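Local coordinates for putative immunoglobulin-blocking virulence protein (Mycoplasma mycoides subsp. capri, PDB 7ADK) that probably blocks host antibodies by binding immunoglobulin, as a virulence factor of a pathogenic mycoplasma, at residues A[352-357]-A[411-416]; A[370-375]-A[474-479]; A[396-401]-A[433-438]. All coordinates share one frame; numbering follows the deposited sequence.

Interaction 1: residues A[352-357]-A[411-416]; sequences RVFDYD and GKLNSG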
ATOM      1  N   ARG A 352     -13.095  -7.445  34.837  1.00 65.80           N
ATOM      2  CA  ARG A 352     -12.299  -6.217  34.714  1.00 65.80           C
ATOM      3  C   ARG A 352     -11.813  -5.720  36.072  1.00 65.80           C
ATOM      4  O   ARG A 352     -12.581  -5.649  37.025  1.00 65.80           O
ATOM      5  CB  ARG A 352     -13.088  -5.133  33.979  1.00 65.80           C
ATOM      6  CG  ARG A 352     -13.453  -5.621  32.587  1.00 65.80           C
ATOM      7  CD  ARG A 352     -14.122  -4.553  31.742  1.00 65.80           C
ATOM      8  NE  ARG A 352     -13.152  -3.624  31.164  1.00 65.80           N
ATOM      9  CZ  ARG A 352     -13.192  -3.134  29.945  1.00 65.80           C
ATOM     10  NH1 ARG A 352     -14.239  -3.204  29.180  1.00 65.80           N
ATOM     11  NH2 ARG A 352     -12.136  -2.582  29.459  1.00 65.80           N
ATOM     12  N   VAL A 353     -10.555  -5.303  36.155  1.00 67.58           N
ATOM     13  CA  VAL A 353     -10.131  -4.315  37.152  1.00 67.58           C
ATOM     14  C   VAL A 353     -10.528  -2.936  36.622  1.00 67.58           C
ATOM     15  O   VAL A 353     -10.577  -2.741  35.409  1.00 67.58           O
ATOM     16  CB  VAL A 353      -8.644  -4.477  37.504  1.00 67.58           C
ATOM     17  CG1 VAL A 353      -7.694  -4.035  36.416  1.00 67.58           C
ATOM     18  CG2 VAL A 353      -8.296  -3.717  38.772  1.00 67.58           C
ATOM     19  N   PHE A 354     -10.910  -2.008  37.500  1.00 69.59           N
ATOM     20  CA  PHE A 354     -11.707  -0.836  37.115  1.00 69.59           C
ATOM     21  C   PHE A 354     -13.067  -1.236  36.503  1.00 69.59           C
ATOM     22  O   PHE A 354     -13.458  -0.817  35.419  1.00 69.59           O
ATOM     23  CB  PHE A 354     -10.898   0.178  36.293  1.00 69.59           C
ATOM     24  CG  PHE A 354      -9.529   0.492  36.852  1.00 69.59           C
ATOM     25  CD1 PHE A 354      -9.387   0.934  38.178  1.00 69.59           C
ATOM     26  CD2 PHE A 354      -8.389   0.359  36.042  1.00 69.59           C
ATOM     27  CE1 PHE A 354      -8.125   1.265  38.690  1.00 69.59           C
ATOM     28  CE2 PHE A 354      -7.123   0.691  36.549  1.00 69.59           C
ATOM     29  CZ  PHE A 354      -6.993   1.154  37.869  1.00 69.59           C
ATOM     30  N   ASP A 355     -13.786  -2.099  37.220  1.00 72.84           N
ATOM     31  CA  ASP A 355     -15.099  -2.651  36.874  1.00 72.84           C
ATOM     32  C   ASP A 355     -16.217  -1.601  36.765  1.00 72.84           C
ATOM     33  O   ASP A 355     -16.129  -0.512  37.336  1.00 72.84           O
ATOM     34  CB  ASP A 355     -15.503  -3.672  37.943  1.00 72.84           C
ATOM     35  CG  ASP A 355     -15.654  -3.049  39.332  1.00 72.84           C
ATOM     36  OD1 ASP A 355     -14.643  -2.617  39.919  1.00 72.84           O
ATOM     37  OD2 ASP A 355     -16.783  -2.993  39.853  1.00 72.84           O
ATOM     38  N   TYR A 356     -17.298  -1.943  36.055  1.00 69.93           N
ATOM     39  CA  TYR A 356     -18.508  -1.131  35.917  1.00 69.93           C
ATOM     40  C   TYR A 356     -19.766  -1.995  35.729  1.00 69.93           C
ATOM     41  O   TYR A 356     -19.685  -3.123  35.263  1.00 69.93           O
ATOM     42  CB  TYR A 356     -18.323  -0.088  34.807  1.00 69.93           C
ATOM     43  CG  TYR A 356     -17.971  -0.581  33.418  1.00 69.93           C
ATOM     44  CD1 TYR A 356     -18.987  -0.906  32.507  1.00 69.93           C
ATOM     45  CD2 TYR A 356     -16.628  -0.640  33.010  1.00 69.93           C
ATOM     46  CE1 TYR A 356     -18.668  -1.269  31.193  1.00 69.93           C
ATOM     47  CE2 TYR A 356     -16.302  -0.993  31.693  1.00 69.93           C
ATOM     48  CZ  TYR A 356     -17.324  -1.297  30.775  1.00 69.93           C
ATOM     49  OH  TYR A 356     -17.023  -1.590  29.490  1.00 69.93           O
ATOM     50  N   ASP A 357     -20.936  -1.487  36.122  1.00 76.63           N
ATOM     51  CA  ASP A 357     -22.165  -2.289  36.228  1.00 76.63           C
ATOM     52  C   ASP A 357     -22.914  -2.506  34.903  1.00 76.63           C
ATOM     53  O   ASP A 357     -23.799  -3.350  34.813  1.00 76.63           O
ATOM     54  CB  ASP A 357     -23.083  -1.627  37.260  1.00 76.63           C
ATOM     55  CG  ASP A 357     -24.137  -2.551  37.856  1.00 76.63           C
ATOM     56  OD1 ASP A 357     -25.159  -2.045  38.364  1.00 76.63           O
ATOM     57  OD2 ASP A 357     -23.956  -3.786  37.856  1.00 76.63           O
ATOM     58  N   GLY A 411     -12.409  -5.300  50.595  1.00117.57           N
ATOM     59  CA  GLY A 411     -11.216  -4.444  50.525  1.00117.57           C
ATOM     60  C   GLY A 411     -10.341  -4.523  49.265  1.00117.57           C
ATOM     61  O   GLY A 411      -9.199  -4.078  49.292  1.00117.57           O
ATOM     62  N   LYS A 412     -10.867  -5.081  48.174  1.00105.91           N
ATOM     63  CA  LYS A 412     -10.119  -5.543  47.000  1.00105.91           C
ATOM     64  C   LYS A 412      -9.511  -4.418  46.147  1.00105.91           C
ATOM     65  O   LYS A 412      -8.323  -4.489  45.845  1.00105.91           O
ATOM     66  CB  LYS A 412     -11.043  -6.491  46.215  1.00105.91           C
ATOM     67  CG  LYS A 412     -10.325  -7.286  45.129  1.00105.91           C
ATOM     68  CD  LYS A 412     -11.113  -8.495  44.637  1.00105.91           C
ATOM     69  CE  LYS A 412     -11.182  -9.596  45.688  1.00105.91           C
ATOM     70  NZ  LYS A 412     -11.604 -10.872  45.133  1.00105.91           N
ATOM     71  N   LEU A 413     -10.276  -3.379  45.781  1.00 88.66           N
ATOM     72  CA  LEU A 413      -9.788  -2.165  45.094  1.00 88.66           C
ATOM     73  C   LEU A 413     -10.825  -1.026  45.094  1.00 88.66           C
ATOM     74  O   LEU A 413     -11.923  -1.230  44.590  1.00 88.66           O
ATOM     75  CB  LEU A 413      -9.424  -2.498  43.629  1.00 88.66           C
ATOM     76  CG  LEU A 413      -8.764  -1.342  42.863  1.00 88.66           C
ATOM     77  CD1 LEU A 413      -7.348  -1.094  43.343  1.00 88.66           C
ATOM     78  CD2 LEU A 413      -8.682  -1.643  41.386  1.00 88.66           C
ATOM     79  N   ASN A 414     -10.462   0.179  45.563  1.00 83.58           N
ATOM     80  CA  ASN A 414     -11.249   1.417  45.406  1.00 83.58           C
ATOM     81  C   ASN A 414     -10.484   2.548  44.700  1.00 83.58           C
ATOM     82  O   ASN A 414     -11.101   3.435  44.115  1.00 83.58           O
ATOM     83  CB  ASN A 414     -11.772   1.861  46.780  1.00 83.58           C
ATOM     84  CG  ASN A 414     -12.991   1.078  47.186  1.00 83.58           C
ATOM     85  OD1 ASN A 414     -14.034   1.206  46.570  1.00 83.58           O
ATOM     86  ND2 ASN A 414     -12.917   0.248  48.187  1.00 83.58           N
ATOM     87  N   SER A 415      -9.152   2.507  44.711  1.00 78.40           N
ATOM     88  CA  SER A 415      -8.278   3.440  43.998  1.00 78.40           C
ATOM     89  C   SER A 415      -6.996   2.755  43.526  1.00 78.40           C
ATOM     90  O   SER A 415      -6.499   1.843  44.185  1.00 78.40           O
ATOM     91  CB  SER A 415      -7.946   4.643  44.879  1.00 78.40           C
ATOM     92  OG  SER A 415      -7.248   4.261  46.038  1.00 78.40           O
ATOM     93  N   GLY A 416      -6.436   3.200  42.404  1.00 74.37           N
ATOM     94  CA  GLY A 416      -5.249   2.604  41.811  1.00 74.37           C
ATOM     95  C   GLY A 416      -4.359   3.613  41.111  1.00 74.37           C
ATOM     96  O   GLY A 416      -4.835   4.490  40.394  1.00 74.37           O
TER
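Leu413 carries its side of this apolar contact through a single methyl, CD2, which meets two neighbouring residues of the 352-357 loop. The nearer is Val353, whose CG2 lies 3.4 Å from Leu413 CD2. Phe354 is the other: its ring comes in at a slant, with CE1 4.0 Å from Leu413 CD2. The leucine gets there with CG anti to its own backbone N (chi1 -174°), which carries the isobutyl group out toward the loop. Further along, the rim of the Phe354 ring points at the backbone of Gly416, CE1 standing 4.5 Å from Gly416 CA, nearly in the ring plane. Strands 396-403 and 415-422 form an antiparallel beta hairpin here, and Leu413 sits in its connecting loop just before the second strand, so the loop between helices 339-351 and 364-369 packs against the hairpin's turn end. The Phe354 ring also meets Trp375 edge-to-face. Arg403, at the end of the first hairpin strand, ties the two sides together: it makes a salt bridge with Asp355 and donates a hydrogen bond to the carbonyl oxygen of Leu413.

Interaction 2: residues A[370-375]-A[474-479]; sequences GTYPGW and IQQLEL
A buried polar contact joins the loop 370-375 to an inner strand of the large mixed beta-sheet: the hydroxyl of Tyr372 reaches across to the side chains of Gln476 and Glu478. The loop follows helix 364-369, which ends in a Schellman motif with Gly370 at the C-prime position. It then makes a type II beta turn from Tyr372 to Trp375, closed by a hydrogen bond from Trp375 N to Tyr372 O of 3.1 Å, and enters strand 375-379, which pairs antiparallel with 396-403 in the same sheet. Gln476 and Glu478 are alternate residues of strand 473-481, so both project from one face of it, toward the tyrosine. The side chains come from opposite directions. With CG anti to the carbonyl carbon (chi1 -68°), the Tyr372 ring points from the loop at the strand, and Glu478, extended beyond CG, comes out to meet the phenol. Ring and carboxylate planes are turned 50° apart, while the Gln476 amide lies 31° from the ring plane. Gln476 OE1 is 3.5 Å from Tyr372 OH, a neighbour lying obliquely to the ring; the glutamine's own polar anchor is Ser448, bonded to its NE2. Arg450 makes a salt bridge with Glu478 OE1, so both carboxylate oxygens are engaged and the group's rotation is restrained. On the tyrosine side, Arg362 makes a cation-pi contact with the ring and a hydrogen bond to the carbonyl of Thr371, while the Phe354 ring meets it at a slant. The one hydrogen bond across the contact runs from Tyr372 OH to Glu478 OE2, 2.9 Å, OE2 lying at the edge of the Tyr372 ring, near its plane, and the hydroxyl meeting OE2 nearly in line with its C-O bond.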
ATOM      1  N   GLY A 370      -7.746   6.085  28.910  1.00 59.13           N
ATOM      2  CA  GLY A 370      -7.708   5.165  30.037  1.00 59.13           C
ATOM      3  C   GLY A 370      -8.789   5.418  31.083  1.00 59.13           C
ATOM      4  O   GLY A 370      -8.490   5.370  32.273  1.00 59.13           O
ATOM      5  N   THR A 371     -10.027   5.721  30.672  1.00 59.12           N
ATOM      6  CA  THR A 371     -11.139   6.069  31.558  1.00 59.12           C
ATOM      7  C   THR A 371     -12.251   5.025  31.526  1.00 59.12           C
ATOM      8  O   THR A 371     -12.420   4.273  30.570  1.00 59.12           O
ATOM      9  CB  THR A 371     -11.675   7.478  31.289  1.00 59.12           C
ATOM     10  OG1 THR A 371     -12.278   7.504  30.051  1.00 59.12           O
ATOM     11  CG2 THR A 371     -10.599   8.551  31.348  1.00 59.12           C
ATOM     12  N   TYR A 372     -12.985   4.901  32.629  1.00 62.60           N
ATOM     13  CA  TYR A 372     -13.927   3.814  32.902  1.00 62.60           C
ATOM     14  C   TYR A 372     -15.218   4.346  33.559  1.00 62.60           C
ATOM     15  O   TYR A 372     -15.129   5.192  34.450  1.00 62.60           O
ATOM     16  CB  TYR A 372     -13.254   2.770  33.802  1.00 62.60           C
ATOM     17  CG  TYR A 372     -12.118   1.988  33.172  1.00 62.60           C
ATOM     18  CD1 TYR A 372     -10.798   2.473  33.201  1.00 62.60           C
ATOM     19  CD2 TYR A 372     -12.386   0.747  32.582  1.00 62.60           C
ATOM     20  CE1 TYR A 372      -9.753   1.733  32.625  1.00 62.60           C
ATOM     21  CE2 TYR A 372     -11.345  -0.004  32.022  1.00 62.60           C
ATOM     22  CZ  TYR A 372     -10.027   0.488  32.027  1.00 62.60           C
ATOM     23  OH  TYR A 372      -9.050  -0.262  31.460  1.00 62.60           O
ATOM     24  N   PRO A 373     -16.417   3.861  33.193  1.00 64.12           N
ATOM     25  CA  PRO A 373     -17.665   4.293  33.815  1.00 64.12           C
ATOM     26  C   PRO A 373     -17.684   4.116  35.340  1.00 64.12           C
ATOM     27  O   PRO A 373     -17.443   3.037  35.859  1.00 64.12           O
ATOM     28  CB  PRO A 373     -18.762   3.479  33.138  1.00 64.12           C
ATOM     29  CG  PRO A 373     -18.152   3.011  31.834  1.00 64.12           C
ATOM     30  CD  PRO A 373     -16.672   2.902  32.137  1.00 64.12           C
ATOM     31  N   GLY A 374     -17.998   5.168  36.093  1.00 66.21           N
ATOM     32  CA  GLY A 374     -17.993   5.135  37.559  1.00 66.21           C
ATOM     33  C   GLY A 374     -16.631   5.339  38.220  1.00 66.21           C
ATOM     34  O   GLY A 374     -16.542   5.272  39.440  1.00 66.21           O
ATOM     35  N   TRP A 375     -15.592   5.645  37.450  1.00 70.66           N
ATOM     36  CA  TRP A 375     -14.258   5.997  37.922  1.00 70.66           C
ATOM     37  C   TRP A 375     -13.898   7.403  37.466  1.00 70.66           C
ATOM     38  O   TRP A 375     -14.362   7.858  36.422  1.00 70.66           O
ATOM     39  CB  TRP A 375     -13.238   4.982  37.404  1.00 70.66           C
ATOM     40  CG  TRP A 375     -13.437   3.595  37.917  1.00 70.66           C
ATOM     41  CD1 TRP A 375     -14.359   2.718  37.473  1.00 70.66           C
ATOM     42  CD2 TRP A 375     -12.767   2.931  39.024  1.00 70.66           C
ATOM     43  NE1 TRP A 375     -14.321   1.572  38.233  1.00 70.66           N
ATOM     44  CE2 TRP A 375     -13.356   1.649  39.206  1.00 70.66           C
ATOM     45  CE3 TRP A 375     -11.700   3.274  39.876  1.00 70.66           C
ATOM     46  CZ2 TRP A 375     -12.911   0.760  40.186  1.00 70.66           C
ATOM     47  CZ3 TRP A 375     -11.246   2.387  40.860  1.00 70.66           C
ATOM     48  CH2 TRP A 375     -11.850   1.132  41.020  1.00 70.66           C
ATOM     49  N   ILE A 474       0.664  -8.856  38.654  1.00 76.35           N
ATOM     50  CA  ILE A 474       0.208  -7.580  38.073  1.00 76.35           C
ATOM     51  C   ILE A 474      -1.319  -7.536  37.997  1.00 76.35           C
ATOM     52  O   ILE A 474      -1.935  -8.459  37.483  1.00 76.35           O
ATOM     53  CB  ILE A 474       0.792  -7.372  36.657  1.00 76.35           C
ATOM     54  CG1 ILE A 474       2.321  -7.477  36.634  1.00 76.35           C
ATOM     55  CG2 ILE A 474       0.334  -6.049  36.058  1.00 76.35           C
ATOM     56  CD1 ILE A 474       2.919  -7.359  35.240  1.00 76.35           C
ATOM     57  N   GLN A 475      -1.939  -6.438  38.419  1.00 73.93           N
ATOM     58  CA  GLN A 475      -3.383  -6.238  38.277  1.00 73.93           C
ATOM     59  C   GLN A 475      -3.806  -6.110  36.798  1.00 73.93           C
ATOM     60  O   GLN A 475      -4.541  -6.957  36.297  1.00 73.93           O
ATOM     61  CB  GLN A 475      -3.833  -5.044  39.123  1.00 73.93           C
ATOM     62  CG  GLN A 475      -3.941  -5.308  40.625  1.00 73.93           C
ATOM     63  CD  GLN A 475      -5.153  -6.129  41.046  1.00 73.93           C
ATOM     64  OE1 GLN A 475      -5.966  -6.583  40.257  1.00 73.93           O
ATOM     65  NE2 GLN A 475      -5.336  -6.313  42.326  1.00 73.93           N
ATOM     66  N   GLN A 476      -3.301  -5.103  36.080  1.00 66.37           N
ATOM     67  CA  GLN A 476      -3.598  -4.827  34.671  1.00 66.37           C
ATOM     68  C   GLN A 476      -2.340  -4.540  33.853  1.00 66.37           C
ATOM     69  O   GLN A 476      -1.414  -3.882  34.324  1.00 66.37           O
ATOM     70  CB  GLN A 476      -4.619  -3.686  34.600  1.00 66.37           C
ATOM     71  CG  GLN A 476      -4.721  -2.925  33.285  1.00 66.37           C
ATOM     72  CD  GLN A 476      -5.969  -2.054  33.212  1.00 66.37           C
ATOM     73  OE1 GLN A 476      -7.093  -2.510  33.214  1.00 66.37           O
ATOM     74  NE2 GLN A 476      -5.831  -0.761  33.172  1.00 66.37           N
ATOM     75  N   LEU A 477      -2.332  -4.996  32.600  1.00 62.57           N
ATOM     76  CA  LEU A 477      -1.363  -4.615  31.583  1.00 62.57           C
ATOM     77  C   LEU A 477      -2.106  -4.224  30.307  1.00 62.57           C
ATOM     78  O   LEU A 477      -2.767  -5.073  29.719  1.00 62.57           O
ATOM     79  CB  LEU A 477      -0.391  -5.790  31.374  1.00 62.57           C
ATOM     80  CG  LEU A 477       0.749  -5.506  30.390  1.00 62.57           C
ATOM     81  CD1 LEU A 477       1.715  -4.455  30.919  1.00 62.57           C
ATOM     82  CD2 LEU A 477       1.526  -6.778  30.130  1.00 62.57           C
ATOM     83  N   GLU A 478      -1.995  -2.975  29.865  1.00 59.00           N
ATOM     84  CA  GLU A 478      -2.479  -2.533  28.555  1.00 59.00           C
ATOM     85  C   GLU A 478      -1.277  -2.344  27.628  1.00 59.00           C
ATOM     86  O   GLU A 478      -0.393  -1.533  27.900  1.00 59.00           O
ATOM     87  CB  GLU A 478      -3.300  -1.231  28.639  1.00 59.00           C
ATOM     88  CG  GLU A 478      -4.609  -1.331  29.434  1.00 59.00           C
ATOM     89  CD  GLU A 478      -5.417  -0.022  29.550  1.00 59.00           C
ATOM     90  OE1 GLU A 478      -5.065   0.989  28.914  1.00 59.00           O
ATOM     91  OE2 GLU A 478      -6.437   0.018  30.270  1.00 59.00           O
ATOM     92  N   LEU A 479      -1.241  -3.081  26.519  1.00 56.70           N
ATOM     93  CA  LEU A 479      -0.222  -2.966  25.482  1.00 56.70           C
ATOM     94  C   LEU A 479      -0.879  -2.417  24.221  1.00 56.70           C
ATOM     95  O   LEU A 479      -1.792  -3.049  23.699  1.00 56.70           O
ATOM     96  CB  LEU A 479       0.412  -4.342  25.211  1.00 56.70           C
ATOM     97  CG  LEU A 479       1.043  -5.061  26.411  1.00 56.70           C
ATOM     98  CD1 LEU A 479       1.601  -6.412  25.981  1.00 56.70           C
ATOM     99  CD2 LEU A 479       2.162  -4.264  27.052  1.00 56.70           C
TER

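Interaction 3: residues A[396-401]-A[433-438]; sequences IRFSKL and KELIEK
Ile396 and Leu435 point straight at each other, tip to tip, one from strand 396-403 and the other from helix 426-442. The closest approach is between the branch methyl of the isoleucine and one leucine methyl, Ile396 CG2 to Leu435 CD2 at 3.5 Å. The rest of the isoleucine joins in more loosely, with CG1 and CD1 each 4.1 Å from Leu435 CD2, so that one methyl of the helix rests against three carbons of the strand residue. Leu435 sends CG anti to its backbone N (chi1 -171°), out from the helix toward the sheet, and it is the residue through which this part of the helix touches the strand segment. Phe398, two residues along, brings its ring up beside the same methyl: its CZ is 4.4 Å from Leu435 CD2, approached at a slant. Ile396 thus meets the leucine head-on, while the phenylalanine bounds it further along the strand. The phenylalanine ring is itself stacked with Tyr384 and packed on Leu439 one helical turn beyond Leu435, and Ile396 also rests on Ala428 nearer the helix start. On the other face of the strand, Arg397 turns away from the helix and makes salt bridges with Asp379 and Asp420 on the two flanking strands. The helix links strand 415-422 to strand 448-454, which run parallel and adjacent, and this is a beta-alpha-beta crossover whose helix lies over the sheet far enough to pack on the antiparallel neighbour 396-403 as well.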
ATOM      1  N   ILE A 396       6.794   9.825  30.176  1.00 81.40           N
ATOM      2  CA  ILE A 396       6.461   9.080  31.392  1.00 81.40           C
ATOM      3  C   ILE A 396       5.339   9.857  32.089  1.00 81.40           C
ATOM      4  O   ILE A 396       5.486  11.058  32.291  1.00 81.40           O
ATOM      5  CB  ILE A 396       7.718   8.976  32.294  1.00 81.40           C
ATOM      6  CG1 ILE A 396       8.819   8.089  31.692  1.00 81.40           C
ATOM      7  CG2 ILE A 396       7.387   8.468  33.699  1.00 81.40           C
ATOM      8  CD1 ILE A 396      10.214   8.422  32.159  1.00 81.40           C
ATOM      9  N   ARG A 397       4.239   9.208  32.476  1.00 81.31           N
ATOM     10  CA  ARG A 397       3.138   9.793  33.267  1.00 81.31           C
ATOM     11  C   ARG A 397       2.643   8.862  34.368  1.00 81.31           C
ATOM     12  O   ARG A 397       2.589   7.654  34.173  1.00 81.31           O
ATOM     13  CB  ARG A 397       1.962  10.155  32.367  1.00 81.31           C
ATOM     14  CG  ARG A 397       2.082  11.501  31.664  1.00 81.31           C
ATOM     15  CD  ARG A 397       0.785  11.817  30.923  1.00 81.31           C
ATOM     16  NE  ARG A 397      -0.337  11.970  31.863  1.00 81.31           N
ATOM     17  CZ  ARG A 397      -1.425  11.237  31.980  1.00 81.31           C
ATOM     18  NH1 ARG A 397      -2.239  11.521  32.941  1.00 81.31           N
ATOM     19  NH2 ARG A 397      -1.719  10.237  31.208  1.00 81.31           N
ATOM     20  N   PHE A 398       2.201   9.424  35.488  1.00 80.13           N
ATOM     21  CA  PHE A 398       1.478   8.714  36.543  1.00 80.13           C
ATOM     22  C   PHE A 398       0.092   9.338  36.731  1.00 80.13           C
ATOM     23  O   PHE A 398      -0.035  10.550  36.888  1.00 80.13           O
ATOM     24  CB  PHE A 398       2.263   8.731  37.857  1.00 80.13           C
ATOM     25  CG  PHE A 398       3.571   7.968  37.870  1.00 80.13           C
ATOM     26  CD1 PHE A 398       4.715   8.512  37.268  1.00 80.13           C
ATOM     27  CD2 PHE A 398       3.657   6.723  38.517  1.00 80.13           C
ATOM     28  CE1 PHE A 398       5.933   7.814  37.314  1.00 80.13           C
ATOM     29  CE2 PHE A 398       4.878   6.038  38.581  1.00 80.13           C
ATOM     30  CZ  PHE A 398       6.019   6.588  37.981  1.00 80.13           C
ATOM     31  N   SER A 399      -0.956   8.524  36.763  1.00 76.71           N
ATOM     32  CA  SER A 399      -2.323   8.968  37.031  1.00 76.71           C
ATOM     33  C   SER A 399      -2.992   8.084  38.071  1.00 76.71           C
ATOM     34  O   SER A 399      -2.705   6.904  38.184  1.00 76.71           O
ATOM     35  CB  SER A 399      -3.136   9.096  35.747  1.00 76.71           C
ATOM     36  OG  SER A 399      -3.273   7.929  35.043  1.00 76.71           O
ATOM     37  N   LYS A 400      -3.885   8.665  38.858  1.00 75.61           N
ATOM     38  CA  LYS A 400      -4.664   8.010  39.909  1.00 75.61           C
ATOM     39  C   LYS A 400      -6.086   7.807  39.396  1.00 75.61           C
ATOM     40  O   LYS A 400      -6.693   8.753  38.916  1.00 75.61           O
ATOM     41  CB  LYS A 400      -4.620   8.905  41.159  1.00 75.61           C
ATOM     42  CG  LYS A 400      -5.242   8.293  42.425  1.00 75.61           C
ATOM     43  CD  LYS A 400      -4.398   7.222  43.129  1.00 75.61           C
ATOM     44  CE  LYS A 400      -3.056   7.742  43.664  1.00 75.61           C
ATOM     45  NZ  LYS A 400      -3.206   8.752  44.723  1.00 75.61           N
ATOM     46  N   LEU A 401      -6.626   6.604  39.502  1.00 71.10           N
ATOM     47  CA  LEU A 401      -8.050   6.322  39.338  1.00 71.10           C
ATOM     48  C   LEU A 401      -8.682   6.115  40.716  1.00 71.10           C
ATOM     49  O   LEU A 401      -8.115   5.386  41.520  1.00 71.10           O
ATOM     50  CB  LEU A 401      -8.244   5.066  38.479  1.00 71.10           C
ATOM     51  CG  LEU A 401      -8.479   5.346  36.994  1.00 71.10           C
ATOM     52  CD1 LEU A 401      -7.262   5.912  36.282  1.00 71.10           C
ATOM     53  CD2 LEU A 401      -8.863   4.063  36.293  1.00 71.10           C
ATOM     54  N   LYS A 433      12.662   0.400  31.718  1.00 76.90           N
ATOM     55  CA  LYS A 433      13.178  -0.694  32.556  1.00 76.90           C
ATOM     56  C   LYS A 433      13.750  -0.202  33.887  1.00 76.90           C
ATOM     57  O   LYS A 433      13.558  -0.853  34.910  1.00 76.90           O
ATOM     58  CB  LYS A 433      14.233  -1.503  31.782  1.00 76.90           C
ATOM     59  CG  LYS A 433      14.509  -2.847  32.472  1.00 76.90           C
ATOM     60  CD  LYS A 433      15.585  -3.662  31.757  1.00 76.90           C
ATOM     61  CE  LYS A 433      15.802  -5.036  32.393  1.00 76.90           C
ATOM     62  NZ  LYS A 433      16.401  -4.963  33.747  1.00 76.90           N
ATOM     63  N   GLU A 434      14.430   0.941  33.893  1.00 81.52           N
ATOM     64  CA  GLU A 434      15.015   1.521  35.104  1.00 81.52           C
ATOM     65  C   GLU A 434      13.924   2.007  36.061  1.00 81.52           C
ATOM     66  O   GLU A 434      13.958   1.710  37.249  1.00 81.52           O
ATOM     67  CB  GLU A 434      15.960   2.682  34.750  1.00 81.52           C
ATOM     68  CG  GLU A 434      17.022   2.364  33.692  1.00 81.52           C
ATOM     69  CD  GLU A 434      17.914   1.174  33.991  1.00 81.52           C
ATOM     70  OE1 GLU A 434      18.157   0.842  35.173  1.00 81.52           O
ATOM     71  OE2 GLU A 434      18.400   0.571  33.027  1.00 81.52           O
ATOM     72  N   LEU A 435      12.906   2.684  35.534  1.00 78.58           N
ATOM     73  CA  LEU A 435      11.775   3.210  36.280  1.00 78.58           C
ATOM     74  C   LEU A 435      10.891   2.092  36.834  1.00 78.58           C
ATOM     75  O   LEU A 435      10.543   2.128  38.007  1.00 78.58           O
ATOM     76  CB  LEU A 435      11.009   4.168  35.356  1.00 78.58           C
ATOM     77  CG  LEU A 435       9.906   4.966  36.056  1.00 78.58           C
ATOM     78  CD1 LEU A 435      10.476   5.997  37.013  1.00 78.58           C
ATOM     79  CD2 LEU A 435       9.087   5.705  35.021  1.00 78.58           C
ATOM     80  N   ILE A 436      10.577   1.085  36.025  1.00 76.30           N
ATOM     81  CA  ILE A 436       9.814  -0.081  36.456  1.00 76.30           C
ATOM     82  C   ILE A 436      10.505  -0.778  37.633  1.00 76.30           C
ATOM     83  O   ILE A 436       9.825  -1.241  38.541  1.00 76.30           O
ATOM     84  CB  ILE A 436       9.570  -1.005  35.239  1.00 76.30           C
ATOM     85  CG1 ILE A 436       8.467  -0.414  34.342  1.00 76.30           C
ATOM     86  CG2 ILE A 436       9.207  -2.423  35.665  1.00 76.30           C
ATOM     87  CD1 ILE A 436       8.406  -0.983  32.929  1.00 76.30           C
ATOM     88  N   GLU A 437      11.839  -0.839  37.670  1.00 79.14           N
ATOM     89  CA  GLU A 437      12.577  -1.389  38.813  1.00 79.14           C
ATOM     90  C   GLU A 437      12.723  -0.424  40.003  1.00 79.14           C
ATOM     91  O   GLU A 437      12.571  -0.862  41.143  1.00 79.14           O
ATOM     92  CB  GLU A 437      13.943  -1.920  38.366  1.00 79.14           C
ATOM     93  CG  GLU A 437      13.863  -3.231  37.564  1.00 79.14           C
ATOM     94  CD  GLU A 437      13.406  -4.460  38.377  1.00 79.14           C
ATOM     95  OE1 GLU A 437      13.259  -5.556  37.790  1.00 79.14           O
ATOM     96  OE2 GLU A 437      13.166  -4.363  39.603  1.00 79.14           O
ATOM     97  N   LYS A 438      12.954   0.881  39.797  1.00 81.43           N
ATOM     98  CA  LYS A 438      13.017   1.847  40.904  1.00 81.43           C
ATOM     99  C   LYS A 438      11.682   1.966  41.643  1.00 81.43           C
ATOM    100  O   LYS A 438      11.689   1.969  42.868  1.00 81.43           O
ATOM    101  CB  LYS A 438      13.607   3.197  40.465  1.00 81.43           C
ATOM    102  CG  LYS A 438      15.138   3.169  40.572  1.00 81.43           C
ATOM    103  CD  LYS A 438      15.848   4.503  40.345  1.00 81.43           C
ATOM    104  CE  LYS A 438      16.181   4.786  38.890  1.00 81.43           C
ATOM    105  NZ  LYS A 438      17.113   5.909  38.728  1.00 81.43           N
TER

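In the fold
All three contacts involve the same mixed sheet. Interactions 1 and 2 have centres about 9 Å apart and meet directly: Trp375 NE1 lies 2.9 Å from Asp355 O, a probable hydrogen bond. Interaction 3 is further off, its centre about 15 Å from that of interaction 2 and about 20 Å from that of interaction 1. Leu401, at the far end of the 396-401 segment from the helix contact, links that strand to both, with its CD2 4.0 Å from Tyr372 CD1 and 3.7 Å from Phe354 CG, while Leu401 O pairs with Gly416 N at 2.9 Å across the hairpin. In sequence, interaction 3 is nested within the span closed by interaction 2, whereas the segments of interaction 1 alternate with those of both others.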